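Local coordinates for protein heme peroxidase (Bacteroides thetaiotaomicron, PDB 2GVK) that probably oxidises dyes and other reducing substrates with hydrogen peroxide at a heme, at residues A173-G176 with E177-A180; S271-R274 with R275-N279; R54-R57 with N58-D62; A125-L128 with D129-L132; G283-A286 with G287-D290. One frame throughout, in Å; residues are numbered along the deposited sequence.

Contact 1 of 5, residues A173-G176 with E177-A180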
# COMPACT_ATOMS: atom_id res chain seq x y z
N ALA A 173 2.48 -5.33 -30.86
CA ALA A 173 3.84 -4.93 -30.52
C ALA A 173 4.90 -5.92 -30.97
O ALA A 173 6.08 -5.57 -31.05
CB ALA A 173 3.95 -4.70 -29.00
N VAL A 174 4.50 -7.16 -31.21
CA VAL A 174 5.46 -8.25 -31.40
C VAL A 174 5.42 -8.85 -32.83
O VAL A 174 4.38 -9.18 -33.34
CB VAL A 174 5.22 -9.39 -30.36
CG1 VAL A 174 6.25 -10.51 -30.54
CG2 VAL A 174 5.29 -8.84 -28.93
N ILE A 175 6.60 -8.96 -33.43
CA ILE A 175 6.77 -9.62 -34.73
C ILE A 175 6.29 -11.05 -34.67
O ILE A 175 6.62 -11.81 -33.73
CB ILE A 175 8.25 -9.61 -35.15
CG1 ILE A 175 8.76 -8.18 -35.32
CG2 ILE A 175 8.46 -10.40 -36.45
CD1 ILE A 175 10.28 -8.07 -35.45
N GLY A 176 5.50 -11.45 -35.67
CA GLY A 176 5.01 -12.81 -35.78
C GLY A 176 5.63 -13.59 -36.93
O GLY A 176 6.76 -13.32 -37.38
N GLU A 177 4.88 -14.54 -37.44
CA GLU A 177 5.43 -15.48 -38.39
C GLU A 177 5.67 -14.88 -39.80
O GLU A 177 6.32 -15.50 -40.63
CB GLU A 177 4.56 -16.73 -38.45
CG GLU A 177 4.65 -17.56 -37.11
CD GLU A 177 6.11 -18.01 -36.78
OE1 GLU A 177 6.63 -18.92 -37.47
OE2 GLU A 177 6.71 -17.48 -35.81
N GLU A 178 5.22 -13.63 -40.01
CA GLU A 178 5.54 -12.89 -41.23
C GLU A 178 7.06 -12.61 -41.37
O GLU A 178 7.54 -12.26 -42.45
CB GLU A 178 4.75 -11.57 -41.28
CG GLU A 178 5.24 -10.48 -40.29
CD GLU A 178 4.69 -10.65 -38.86
OE1 GLU A 178 3.94 -11.63 -38.62
OE2 GLU A 178 4.98 -9.76 -37.99
N ASP A 179 7.80 -12.70 -40.25
CA ASP A 179 9.25 -12.62 -40.26
C ASP A 179 9.76 -13.62 -39.20
O ASP A 179 10.28 -13.25 -38.16
CB ASP A 179 9.72 -11.19 -39.96
CG ASP A 179 11.24 -10.96 -40.24
OD1 ASP A 179 11.93 -11.89 -40.71
OD2 ASP A 179 11.70 -9.82 -40.02
N ALA A 180 9.58 -14.91 -39.50
CA ALA A 180 9.73 -15.97 -38.50
C ALA A 180 11.07 -16.01 -37.79
O ALA A 180 11.14 -16.38 -36.62
CB ALA A 180 9.44 -17.34 -39.14

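Contact 2 of 5, residues S271-R274 with R275-N279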
# COMPACT_ATOMS: atom_id res chain seq x y z
N SER A 271 6.25 -0.33 -40.29
CA SER A 271 5.42 0.31 -41.32
C SER A 271 4.21 1.04 -40.71
O SER A 271 3.80 2.07 -41.21
CB SER A 271 4.96 -0.73 -42.38
OG SER A 271 4.09 -1.70 -41.85
N THR A 272 3.69 0.54 -39.61
CA THR A 272 2.57 1.20 -38.95
C THR A 272 3.03 2.51 -38.32
O THR A 272 2.39 3.57 -38.49
CB THR A 272 1.93 0.29 -37.90
OG1 THR A 272 1.30 -0.82 -38.55
CG2 THR A 272 0.89 1.04 -37.08
N THR A 273 4.13 2.45 -37.60
CA THR A 273 4.69 3.63 -36.97
C THR A 273 5.04 4.67 -38.03
O THR A 273 4.73 5.85 -37.88
CB THR A 273 5.96 3.28 -36.16
OG1 THR A 273 5.67 2.17 -35.32
CG2 THR A 273 6.41 4.49 -35.32
N ARG A 274 5.61 4.21 -39.13
CA ARG A 274 6.02 5.13 -40.17
C ARG A 274 4.81 5.78 -40.83
O ARG A 274 4.82 6.97 -41.10
CB ARG A 274 6.92 4.47 -41.22
CG ARG A 274 7.51 5.52 -42.17
CD ARG A 274 8.48 4.98 -43.19
NE ARG A 274 8.72 6.01 -44.21
CZ ARG A 274 9.57 7.04 -44.08
NH1 ARG A 274 10.35 7.15 -43.01
NH2 ARG A 274 9.68 7.93 -45.06
N ARG A 275 3.73 5.02 -41.01
CA ARG A 275 2.51 5.59 -41.58
C ARG A 275 1.90 6.65 -40.66
O ARG A 275 1.42 7.69 -41.12
CB ARG A 275 1.49 4.49 -41.87
CG ARG A 275 0.13 5.01 -42.33
CD ARG A 275 -0.52 4.19 -43.44
NE ARG A 275 0.35 4.03 -44.60
CZ ARG A 275 -0.02 3.46 -45.73
NH1 ARG A 275 -1.25 2.99 -45.87
NH2 ARG A 275 0.84 3.36 -46.74
N MSE A 276 1.93 6.38 -39.36
CA MSE A 276 1.50 7.34 -38.34
C MSE A 276 2.32 8.63 -38.46
O MSE A 276 1.77 9.73 -38.48
CB MSE A 276 1.68 6.72 -36.95
CG MSE A 276 1.27 7.60 -35.81
SE MSE A 276 1.92 6.93 -34.10
CE MSE A 276 3.80 7.54 -34.25
N LEU A 277 3.64 8.48 -38.56
CA LEU A 277 4.52 9.62 -38.70
C LEU A 277 4.23 10.40 -39.99
O LEU A 277 4.29 11.63 -40.00
CB LEU A 277 5.98 9.19 -38.67
CG LEU A 277 6.48 8.66 -37.33
CD1 LEU A 277 7.82 7.97 -37.51
CD2 LEU A 277 6.60 9.77 -36.32
N GLU A 278 3.99 9.68 -41.09
CA GLU A 278 3.60 10.36 -42.36
C GLU A 278 2.32 11.19 -42.14
O GLU A 278 2.25 12.36 -42.54
CB GLU A 278 3.38 9.36 -43.46
CG GLU A 278 4.65 8.71 -43.99
CD GLU A 278 4.36 7.59 -45.01
OE1 GLU A 278 3.16 7.34 -45.31
OE2 GLU A 278 5.33 6.95 -45.50
N ASN A 279 1.31 10.58 -41.51
CA ASN A 279 0.06 11.28 -41.23
C ASN A 279 0.30 12.55 -40.40
O ASN A 279 -0.40 13.55 -40.57
CB ASN A 279 -0.92 10.37 -40.48
CG ASN A 279 -1.61 9.37 -41.39
OD1 ASN A 279 -1.26 9.22 -42.57
ND2 ASN A 279 -2.58 8.66 -40.84

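Contact 3 of 5, residues R54-R57 with N58-D62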
# COMPACT_ATOMS: atom_id res chain seq x y z
N ARG A 54 15.96 -10.73 -13.79
CA ARG A 54 15.58 -11.71 -12.75
C ARG A 54 16.00 -11.24 -11.38
O ARG A 54 15.28 -11.41 -10.43
CB ARG A 54 16.21 -13.08 -13.03
CG ARG A 54 15.45 -13.95 -13.96
CD ARG A 54 15.95 -15.41 -13.89
NE ARG A 54 17.27 -15.57 -14.50
CZ ARG A 54 17.49 -15.63 -15.82
NH1 ARG A 54 16.48 -15.55 -16.68
NH2 ARG A 54 18.72 -15.77 -16.29
N SER A 55 17.21 -10.71 -11.29
CA SER A 55 17.74 -10.22 -10.03
C SER A 55 16.84 -9.12 -9.44
O SER A 55 16.39 -9.21 -8.28
CB SER A 55 19.17 -9.72 -10.21
OG SER A 55 19.68 -9.18 -9.01
N MSE A 56 16.50 -8.14 -10.27
CA MSE A 56 15.66 -7.04 -9.82
C MSE A 56 14.30 -7.52 -9.36
O MSE A 56 13.79 -7.06 -8.35
CB MSE A 56 15.47 -6.02 -10.92
CG MSE A 56 16.70 -5.37 -11.39
SE MSE A 56 17.69 -4.42 -10.00
CE MSE A 56 16.34 -3.35 -9.37
N ARG A 57 13.69 -8.42 -10.13
CA ARG A 57 12.34 -8.90 -9.82
C ARG A 57 12.33 -9.85 -8.62
O ARG A 57 11.35 -9.89 -7.88
CB ARG A 57 11.72 -9.55 -11.03
CG ARG A 57 11.36 -8.55 -12.09
CD ARG A 57 10.66 -9.17 -13.21
NE ARG A 57 10.43 -8.21 -14.24
CZ ARG A 57 10.04 -8.50 -15.48
NH1 ARG A 57 9.79 -9.76 -15.83
NH2 ARG A 57 9.88 -7.51 -16.38
N ASN A 58 13.42 -10.57 -8.42
CA ASN A 58 13.56 -11.43 -7.26
C ASN A 58 13.71 -10.58 -5.99
O ASN A 58 13.09 -10.84 -4.99
CB ASN A 58 14.78 -12.34 -7.44
CG ASN A 58 15.03 -13.21 -6.26
OD1 ASN A 58 14.12 -13.82 -5.74
ND2 ASN A 58 16.31 -13.31 -5.84
N ARG A 59 14.50 -9.51 -6.09
CA ARG A 59 14.77 -8.65 -4.95
C ARG A 59 13.58 -7.75 -4.61
O ARG A 59 13.32 -7.49 -3.45
CB ARG A 59 16.00 -7.78 -5.23
CG ARG A 59 17.30 -8.56 -5.36
CD ARG A 59 18.42 -7.66 -5.88
NE ARG A 59 18.74 -6.59 -4.93
CZ ARG A 59 19.51 -5.53 -5.20
NH1 ARG A 59 20.02 -5.35 -6.41
NH2 ARG A 59 19.75 -4.63 -4.26
N PHE A 60 12.88 -7.28 -5.65
CA PHE A 60 11.79 -6.29 -5.51
C PHE A 60 10.56 -6.72 -6.30
O PHE A 60 10.20 -6.09 -7.28
CB PHE A 60 12.27 -4.94 -5.99
CG PHE A 60 13.64 -4.54 -5.43
CD1 PHE A 60 13.75 -4.11 -4.14
CD2 PHE A 60 14.78 -4.66 -6.20
CE1 PHE A 60 15.03 -3.79 -3.60
CE2 PHE A 60 16.02 -4.34 -5.67
CZ PHE A 60 16.13 -3.92 -4.36
N PRO A 61 9.94 -7.79 -5.87
CA PRO A 61 8.86 -8.39 -6.65
C PRO A 61 7.63 -7.51 -6.83
O PRO A 61 6.84 -7.76 -7.71
CB PRO A 61 8.51 -9.65 -5.84
CG PRO A 61 9.09 -9.43 -4.50
CD PRO A 61 10.26 -8.57 -4.67
N ASP A 62 7.47 -6.48 -6.01
CA ASP A 62 6.30 -5.62 -6.10
C ASP A 62 6.58 -4.28 -6.76
O ASP A 62 5.69 -3.43 -6.84
CB ASP A 62 5.73 -5.39 -4.71
CG ASP A 62 5.19 -6.65 -4.10
OD1 ASP A 62 4.96 -7.64 -4.84
OD2 ASP A 62 4.95 -6.65 -2.88

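Contact 4 of 5, residues A125-L128 with D129-L132. With EDO (1,2-ethanediol), chain J.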
# COMPACT_ATOMS: atom_id res chain seq x y z
N ALA A 125 20.75 0.69 -14.37
CA ALA A 125 21.52 1.51 -15.27
C ALA A 125 23.00 1.61 -14.87
O ALA A 125 23.86 1.66 -15.72
CB ALA A 125 20.89 2.91 -15.38
N SER A 126 23.28 1.62 -13.56
CA SER A 126 24.65 1.71 -13.09
C SER A 126 25.43 0.44 -13.46
O SER A 126 26.60 0.50 -13.79
CB SER A 126 24.70 1.98 -11.57
OG SER A 126 24.37 0.83 -10.82
N ILE A 127 24.75 -0.70 -13.41
CA ILE A 127 25.39 -1.95 -13.76
C ILE A 127 25.68 -1.99 -15.28
O ILE A 127 26.75 -2.41 -15.69
CB ILE A 127 24.56 -3.15 -13.29
CG1 ILE A 127 24.55 -3.18 -11.74
CG2 ILE A 127 25.14 -4.44 -13.84
CD1 ILE A 127 23.46 -4.02 -11.16
N LEU A 128 24.75 -1.45 -16.08
CA LEU A 128 24.98 -1.31 -17.54
C LEU A 128 26.20 -0.42 -17.80
O LEU A 128 27.04 -0.74 -18.64
CB LEU A 128 23.75 -0.71 -18.24
CG LEU A 128 22.49 -1.55 -18.27
CD1 LEU A 128 21.34 -0.74 -18.87
CD2 LEU A 128 22.71 -2.83 -19.06
N ASP A 129 26.30 0.68 -17.05
CA ASP A 129 27.44 1.60 -17.18
C ASP A 129 28.75 0.85 -16.94
O ASP A 129 29.71 0.96 -17.72
CB ASP A 129 27.28 2.75 -16.17
CG ASP A 129 28.47 3.73 -16.17
OD1 ASP A 129 29.00 4.06 -17.28
OD2 ASP A 129 28.83 4.23 -15.06
N GLU A 130 28.79 0.07 -15.87
CA GLU A 130 29.96 -0.72 -15.51
C GLU A 130 30.30 -1.76 -16.57
O GLU A 130 31.46 -1.91 -16.97
CB GLU A 130 29.75 -1.41 -14.16
CG GLU A 130 29.73 -0.43 -12.98
CD GLU A 130 29.11 -1.04 -11.70
OE1 GLU A 130 28.70 -2.24 -11.72
OE2 GLU A 130 28.99 -0.30 -10.70
N LYS A 131 29.30 -2.49 -17.03
CA LYS A 131 29.52 -3.56 -17.99
C LYS A 131 29.92 -3.04 -19.36
O LYS A 131 30.65 -3.73 -20.11
CB LYS A 131 28.26 -4.43 -18.11
CG LYS A 131 28.02 -5.37 -16.95
CD LYS A 131 26.74 -6.25 -17.23
CE LYS A 131 26.50 -7.28 -16.15
NZ LYS A 131 27.61 -8.25 -16.08
N LEU A 132 29.47 -1.85 -19.71
CA LEU A 132 29.72 -1.31 -21.05
C LEU A 132 30.85 -0.29 -21.08
O LEU A 132 31.11 0.30 -22.13
CB LEU A 132 28.44 -0.66 -21.60
CG LEU A 132 27.31 -1.65 -21.89
CD1 LEU A 132 25.99 -0.92 -22.13
CD2 LEU A 132 27.67 -2.53 -23.09
C1 EDO J . 31.23 6.29 -19.69
O1 EDO J . 30.37 7.08 -20.54
C2 EDO J . 30.81 6.49 -18.26
O2 EDO J . 31.22 5.40 -17.44

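Contact 5 of 5, residues G283-A286 with G287-D290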
# COMPACT_ATOMS: atom_id res chain seq x y z
N GLY A 283 0.88 14.78 -43.51
CA GLY A 283 -0.56 14.93 -43.54
C GLY A 283 -1.21 13.95 -44.51
O GLY A 283 -0.67 13.67 -45.59
N SER A 284 -2.35 13.42 -44.10
CA SER A 284 -3.21 12.66 -44.97
C SER A 284 -4.59 13.27 -44.96
O SER A 284 -5.28 13.18 -43.97
CB SER A 284 -3.31 11.22 -44.47
OG SER A 284 -4.18 10.46 -45.29
N PRO A 285 -4.96 14.00 -46.03
CA PRO A 285 -4.15 14.29 -47.22
C PRO A 285 -3.02 15.28 -46.89
O PRO A 285 -2.98 15.83 -45.79
CB PRO A 285 -5.14 14.93 -48.15
CG PRO A 285 -6.10 15.62 -47.21
CD PRO A 285 -6.25 14.68 -46.08
N ALA A 286 -2.11 15.48 -47.83
CA ALA A 286 -0.96 16.36 -47.60
C ALA A 286 -1.42 17.71 -47.08
O ALA A 286 -2.31 18.34 -47.65
CB ALA A 286 -0.19 16.52 -48.84
N GLY A 287 -0.80 18.16 -46.00
CA GLY A 287 -1.16 19.43 -45.37
C GLY A 287 -2.02 19.25 -44.14
O GLY A 287 -2.09 20.14 -43.31
N ASN A 288 -2.68 18.09 -44.02
CA ASN A 288 -3.53 17.80 -42.86
C ASN A 288 -2.69 17.28 -41.69
O ASN A 288 -2.88 16.15 -41.22
CB ASN A 288 -4.62 16.78 -43.22
CG ASN A 288 -5.60 16.53 -42.08
OD1 ASN A 288 -5.95 17.45 -41.35
ND2 ASN A 288 -5.99 15.28 -41.88
N THR A 289 -1.75 18.09 -41.26
CA THR A 289 -0.76 17.67 -40.27
C THR A 289 -1.34 17.66 -38.84
O THR A 289 -2.36 18.32 -38.56
CB THR A 289 0.48 18.58 -40.32
OG1 THR A 289 0.08 19.95 -40.24
CG2 THR A 289 1.25 18.36 -41.62
N ASP A 290 -0.70 16.88 -37.98
CA ASP A 290 -1.05 16.83 -36.55
C ASP A 290 -0.98 18.24 -35.94
O ASP A 290 0.08 18.89 -35.92
CB ASP A 290 -0.07 15.90 -35.83
CG ASP A 290 -0.50 15.57 -34.42
OD1 ASP A 290 -1.36 16.28 -33.85
OD2 ASP A 290 0.06 14.60 -33.86
O HOH W 1 -3.10 13.43 -41.36

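Contact 1 of 5, residues A173-G176 with E177-A180
Gly176 sits at the centre of this tight turn, gripped by Glu178 on its amide side and by the backbone of Asp179 on its carbonyl side. The carboxylate of Glu178 folds back over the glycine: CG stands between the backbone N and the carbonyl carbon (chi1 72°), and a second bend at chi2 brings the acid round to the preceding peptide. Gly176 N then donates to Glu178 OE2 over 2.9 Å in a nearly straight bond, arriving from above the carboxylate plane. Gly176 O accepts from Asp179 N at 3.1 Å, with the donor likewise above the carbonyl plane, and this bond closes the short 3-10 turn that begins at Glu177. Ile175 packs alongside Asp179, its CG2 lying 3.8 Å from Asp179 CB, while both side chains also rest on Tyr187 of strand 186-195. The acid of Asp179 accepts a hydrogen bond from Lys87 N, and Lys87 NZ reaches Glu178 O. With its N-H and C=O both bonded within the turn, Gly176 has its peptide groups fixed in orientation, and the carboxylate of Glu178 acts as an acceptor for a backbone N-H as the chain leaves helix 169-173 for strand 186-195.

Contact 2 of 5, residues S271-R274 with R275-N279
Thr273 and selenomethionine Met276 lie side by side on the buried face of helix 270-281, with Leu277 one residue further round. The tight part of the contact is here. Leu277 N donates to Thr273 O at 2.9 Å, and Leu277 CG packs against the same oxygen at 3.4 Å. On Thr273 the methyl CG2 stands anti to the backbone N, with OG1 beside that N (chi1 -49°), which turns the methyl along the helix toward Met276 CE, 4.2 Å away in the modelled conformer. Phe189 of strand 186-195 covers both Thr273 and Leu277, and Phe263 of strand 258-267 meets Met276, so this face seats the helix on the main beta sheet.

The other side is looser. Arg274, extended from CG to NE, and Glu278, extended beyond CG, form a long salt bridge of 3.7 Å between Arg274 NE and Glu278 OE2, with the guanidinium and carboxylate planes 90° apart. Arg274 has a second conformer, and its NH1 is bonded to Ser93 O. The exposed Arg275 directs its guanidinium away from the helix, with only its CB close to Ser271 O, at 3.4 Å. Between the same two residues as the ion pair, the backbone bond from Glu278 N to Arg274 O is 2.8 Å long. The main-chain bonds and the packing on the sheet probably contribute more to cohesion than the charged pair, which is likely to add a modest, partly screened attraction.

Contact 3 of 5, residues R54-R57 with N58-D62
Selenomethionine Met56 curls back along helix 38-59 to lay its terminal methyl against the ring of Phe60, one turn later. Bends at chi2 and chi3, both near -55°, carry Met56 CE to 3.8 Å from Phe60 CD2, and CE2 is equally near; the two side chains meet at a slant. The ring is also covered on one face by its neighbour, Arg59 CB standing 3.4 Å above the ring plane toward the rim. Farther out, in the conformer modelled, Phe60 CE2 lies over a face of the Arg59 guanidinium. Leu120 of helix 118-131 touches both Met56 and Phe60, so the pair forms part of the seam between these helices.

Arg59 runs past the preceding turn, its CG only 3.1 Å from Ser55 O, the oxygen that also accepts the bond from Arg59 N. A bend at chi3 then turns the guanidinium toward Glu123 and Asp149 of the second subunit, with both of which it forms salt bridges. Ser55 OG bonds Asp219 of that subunit, and Asn58 ND2 the carbonyl of its Asp158.

Phe60 N still makes a helical bond to Met56 O, at 2.9 Å, but Phe60 itself has left helical backbone angles. Pro61 N faces Arg57 O with no hydrogen to offer, and the repeating bonds cease. This is a helix C-terminus followed by a proline, packed on helix 118-131 and built into a subunit interface, within the ferredoxin-like dye-decolorizing peroxidase fold.

Contact 4 of 5, residues A125-L128 with D129-L132
Asp129, bonded through its backbone N to Ala125 O one helical turn earlier, also holds a molecule of 1,2-ethanediol, probably from the crystallisation liquor. The diol donates from O2 to Asp129 OD1 over 2.6 Å. The other carboxylate oxygen, OD2, bonds Tyr259 OH of the third subunit, so both acid oxygens are engaged; the diol bonds Ser255 O of that same subunit and thus bridges the two chains. With CG anti to the backbone N (chi1 177°), the carboxylate leans away from the preceding turn, while Asp129 CB stays 3.3 Å from Ser126 O.

Ile127 packs against the aliphatic part of Lys131. The two run side by side in the same direction, and Ile127 CG2 touches Lys131 CE at 3.9 Å in the conformer given. The lysine is extended as far as CE, and only chi4 (-63°) turns NZ aside, its ammonium pairing with Asp44 of helix 38-59. In the main chain of this pair, Lys131 N reaches Ile127 O at 2.9 Å.

Leu128 and Leu132 form the inner edge. Leu132 N also bonds Leu128 O, again at 2.9 Å but less straight (140° at the hydrogen), and Leu132 CG folds against the same oxygen at 3.4 Å. Both leucines meet Val45 of helix 38-59 and Phe111 of strand 109-115. Here the amphipathic end of helix 118-131 has one face packed on helix 38-59 and strand 109-115 and another turned to a neighbouring subunit, in the alpha-beta layering of the ferredoxin-like dye-decolorizing peroxidase fold.

Contact 5 of 5, residues G283-A286 with G287-D290
Asn288 reaches back across a type II beta turn, Pro285 to Asn288, to hold Ser284 with its side-chain amide. Its CG lies anti to the backbone N (chi1 -175°), which directs the amide toward the carbonyl of Ser284 rather than out along the chain. Asn288 ND2 then donates to Ser284 O over 3.0 Å in an almost straight bond: the acceptor lies in the amide plane, whereas the donor sits well above the plane of the serine carbonyl. The same ND2 bonds Gly229 O, so the amide ties the turn to a second loop. Pro285, preceded by a cis peptide bond, sets its ring obliquely against this side chain, with Pro285 CD 3.9 Å from Asn288 CB. Gly287, at the third position of the turn, has the positive phi usual there, and Asn288 itself is the centre of an inverse gamma turn. Beyond it, the buried Asp290 turns its acid away from the turn, OD2 bonding His232 ND1. Gly283 CA makes a CA-H...O contact with Asn288 O at 3.5 Å, and a single water spans the two arms, accepting from Ser284 N at 2.8 Å and donating to Asn288 O at 2.7 Å.

The five contacts fall into two regions. Contacts 2 and 5 adjoin: helix 270-281 leads into contact 5, Gly283 N probably hydrogen-bonds Glu278 O (2.9 Å), and Asn279 OD1 lies against Ser284 CB. Contact 1 stands about 18 Å from contact 2, centre to centre, and like contacts 2 and 5 belongs to the C-terminal half of the chain. Contacts 3 and 4, on neighbouring helices, have centres about 18 Å apart and both face the third subunit; contact 3 is about 46 Å from contact 5, centre to centre. The sodium ion, at Pro36 and Asp37, is about 13 Å from the Leu132 side chain of contact 4. No heme is among the bound groups.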